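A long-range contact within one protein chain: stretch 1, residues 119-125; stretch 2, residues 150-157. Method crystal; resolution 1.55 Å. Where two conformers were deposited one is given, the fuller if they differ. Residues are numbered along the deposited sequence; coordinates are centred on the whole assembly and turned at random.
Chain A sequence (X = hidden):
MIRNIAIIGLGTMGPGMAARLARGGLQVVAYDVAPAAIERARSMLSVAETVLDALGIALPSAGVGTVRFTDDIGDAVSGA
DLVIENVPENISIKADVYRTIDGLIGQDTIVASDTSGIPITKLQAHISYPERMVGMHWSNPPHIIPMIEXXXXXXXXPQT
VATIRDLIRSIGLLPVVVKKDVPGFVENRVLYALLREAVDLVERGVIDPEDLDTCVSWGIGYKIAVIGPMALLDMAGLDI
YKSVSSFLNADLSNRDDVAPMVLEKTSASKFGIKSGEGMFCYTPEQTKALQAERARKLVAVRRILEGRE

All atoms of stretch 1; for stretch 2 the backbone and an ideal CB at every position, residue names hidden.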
# COMPACT_ATOMS: atom_id res chain seq x y z
N PRO A 119 -7.66 9.31 21.91
CA PRO A 119 -6.59 10.30 22.00
C PRO A 119 -5.72 10.10 23.23
O PRO A 119 -6.24 9.83 24.32
CB PRO A 119 -7.33 11.64 22.08
CG PRO A 119 -8.69 11.36 21.55
CD PRO A 119 -9.00 9.93 21.84
N ILE A 120 -4.42 10.22 23.06
CA ILE A 120 -3.50 10.10 24.19
C ILE A 120 -3.82 11.19 25.19
O ILE A 120 -3.70 11.01 26.40
CB ILE A 120 -2.03 10.19 23.73
CG1 ILE A 120 -1.74 9.16 22.62
CG2 ILE A 120 -1.08 9.97 24.90
CD1 ILE A 120 -2.22 7.74 22.93
N THR A 121 -4.28 12.34 24.68
CA THR A 121 -4.66 13.46 25.54
C THR A 121 -5.79 13.10 26.50
O THR A 121 -5.80 13.54 27.67
CB THR A 121 -5.07 14.65 24.67
OG1 THR A 121 -3.93 15.08 23.92
CG2 THR A 121 -5.58 15.81 25.53
N LYS A 122 -6.73 12.27 26.04
CA LYS A 122 -7.79 11.79 26.92
C LYS A 122 -7.29 10.74 27.90
O LYS A 122 -7.61 10.78 29.08
CB LYS A 122 -8.95 11.22 26.10
CG LYS A 122 -9.83 12.28 25.48
CD LYS A 122 -11.06 11.65 24.85
CE LYS A 122 -11.89 12.71 24.15
NZ LYS A 122 -13.16 12.14 23.60
N LEU A 123 -6.48 9.81 27.40
CA LEU A 123 -5.99 8.72 28.24
C LEU A 123 -5.17 9.24 29.42
O LEU A 123 -5.32 8.74 30.54
CB LEU A 123 -5.15 7.75 27.41
CG LEU A 123 -5.95 6.97 26.37
CD1 LEU A 123 -5.03 6.06 25.56
CD2 LEU A 123 -7.05 6.16 27.06
N GLN A 124 -4.34 10.25 29.19
CA GLN A 124 -3.40 10.67 30.23
C GLN A 124 -4.09 11.50 31.32
O GLN A 124 -3.50 11.74 32.39
CB GLN A 124 -2.21 11.43 29.63
CG GLN A 124 -2.57 12.76 29.00
CD GLN A 124 -1.47 13.34 28.12
OE1 GLN A 124 -1.73 14.21 27.29
NE2 GLN A 124 -0.23 12.87 28.30
N ALA A 125 -5.34 11.87 31.09
CA ALA A 125 -6.12 12.54 32.13
C ALA A 125 -6.46 11.57 33.27
O ALA A 125 -6.99 11.97 34.30
CB ALA A 125 -7.40 13.12 31.54
N UNK A 150 4.95 6.60 17.75
CA UNK A 150 5.11 7.17 19.09
C UNK A 150 4.36 8.50 19.12
O UNK A 150 4.67 9.39 18.33
CB UNK A 150 6.59 7.36 19.45
N UNK A 151 3.36 8.62 19.99
CA UNK A 151 2.47 9.78 19.97
C UNK A 151 2.32 10.49 21.30
O UNK A 151 1.72 9.97 22.23
CB UNK A 151 1.08 9.35 19.49
N UNK A 152 2.79 11.73 21.36
CA UNK A 152 2.55 12.54 22.54
C UNK A 152 1.10 13.01 22.63
O UNK A 152 0.51 13.44 21.64
CB UNK A 152 3.49 13.75 22.54
N UNK A 153 0.54 12.94 23.83
CA UNK A 153 -0.68 13.69 24.12
C UNK A 153 -0.29 15.12 24.49
O UNK A 153 0.89 15.45 24.55
CB UNK A 153 -1.48 13.03 25.24
N UNK A 154 -1.30 15.96 24.73
CA UNK A 154 -1.04 17.36 25.02
C UNK A 154 -0.10 17.57 26.21
O UNK A 154 0.68 18.53 26.23
CB UNK A 154 -2.36 18.08 25.28
N UNK A 155 -0.14 16.65 27.18
CA UNK A 155 0.65 16.79 28.39
C UNK A 155 1.90 15.91 28.39
O UNK A 155 2.68 15.94 29.34
CB UNK A 155 -0.21 16.46 29.61
N UNK A 156 2.11 15.14 27.33
CA UNK A 156 3.27 14.25 27.30
C UNK A 156 4.58 15.02 27.19
O UNK A 156 4.72 15.93 26.37
CB UNK A 156 3.15 13.27 26.13
N UNK A 157 5.55 14.68 28.04
CA UNK A 157 6.86 15.33 27.98
C UNK A 157 7.59 14.91 26.71
O UNK A 157 7.55 13.74 26.33
CB UNK A 157 7.70 14.99 29.22

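Position 150 lies on an extended backbone, phi/psi -115/119. Its ideal CB has nothing of stretch 1 within 5.5 Å, so this contact sets no preference. The deposited residue is V150, which makes no contact with stretch 1.

Position 151 is also extended, and its CA-to-CB bond points toward stretch 1. The ideal CB is 4.2 Å from CG1 of I120, an aliphatic neighbour with no donor or acceptor in its side chain. An apolar residue suits, and alanine, valine, leucine or isoleucine could all be considered. The deposited residue is I151. Its CB packs against I120, with 4.2 Å between I151 CB and I120 CG1.

At position 152 the CA-to-CB bond points away, and no atom of stretch 1 lies within 5.5 Å of the ideal CB. Stretch 1 leaves the choice open. The deposited residue is A152, which barely touches stretch 1.

Position 153 is the most constrained. Its CA is 4.2 Å from the CA of T121, the closest such pair across the two stretches. The ideal CB points toward stretch 1 and would be 2.4 Å from Q124 OE1, 2.9 Å from T121 N and 3.0 Å from I120 C. All three are clashes. The phi/psi pair, -83/178, does not itself demand glycine; the lack of space does. The deposited residue is G153. Without a CB, its CA can sit 3.5 Å from T121 OG1, and its N lies 3.5 Å from I120 CG2. It also begins a type I turn that ends at 156.

Position 154 has helix-like angles, -56/-32, and its CB points sideways. The ideal CB is 3.6 Å from T121 OG1, but the main bond here needs only the backbone: the N at 154 donates to T121 OG1 at 2.9 Å. Many side chains would fit, polar ones easily. The deposited residue is E154, whose side chain ends away from stretch 1. A water donates to E154 OE1 at 2.9 Å and, weakly, to T121 OG1 at 3.4 Å.

Position 155 again points its CB sideways, 3.6 Å from Q124 OE1. The N at 155 donates to Q124 OE1 at 2.9 Å, with a nearly straight angle of 166°. A long polar chain leading outward is one of several good choices. The deposited residue is K155, and its end leads away.

At position 156 the sideways ideal CB is 4.0 Å from Q124 NE2, a donor. A short side chain with an acceptor suits: serine, threonine or perhaps asparagine or aspartate. The deposited residue is T156. Q124 NE2 donates to T156 OG1 at 3.1 Å. T156 OG1 also accepts from G153 N at 2.8 Å, and T156 N bonds to G153 O at 3.1 Å, so the turn is held by side chain and backbone together.

Position 157 is out of reach of stretch 1, which expresses no preference. The deposited residue is A157, at the N-cap of the next helix.

Stretch 2 (150-157) VIAGEKTA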
# COMPACT_ATOMS: atom_id res chain seq x y z
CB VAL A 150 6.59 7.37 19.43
CG1 VAL A 150 6.72 7.84 20.87
CG2 VAL A 150 7.37 6.06 19.24
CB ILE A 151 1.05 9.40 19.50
CG1 ILE A 151 1.11 8.46 18.28
CG2 ILE A 151 0.23 10.65 19.19
CD1 ILE A 151 0.86 6.98 18.60
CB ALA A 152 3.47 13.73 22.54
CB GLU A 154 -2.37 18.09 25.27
CG GLU A 154 -2.23 19.58 25.45
CD GLU A 154 -1.88 20.31 24.16
OE1 GLU A 154 -2.01 19.70 23.07
OE2 GLU A 154 -1.49 21.49 24.24
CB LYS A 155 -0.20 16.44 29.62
CG LYS A 155 -1.37 17.38 29.89
CD LYS A 155 -2.09 16.97 31.18
CE LYS A 155 -3.27 17.89 31.50
NZ LYS A 155 -2.85 19.31 31.60
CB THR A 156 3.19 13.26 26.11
OG1 THR A 156 1.98 12.49 26.20
CG2 THR A 156 4.37 12.31 26.10
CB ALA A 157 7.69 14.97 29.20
O HOH W 1 -3.05 17.43 21.57
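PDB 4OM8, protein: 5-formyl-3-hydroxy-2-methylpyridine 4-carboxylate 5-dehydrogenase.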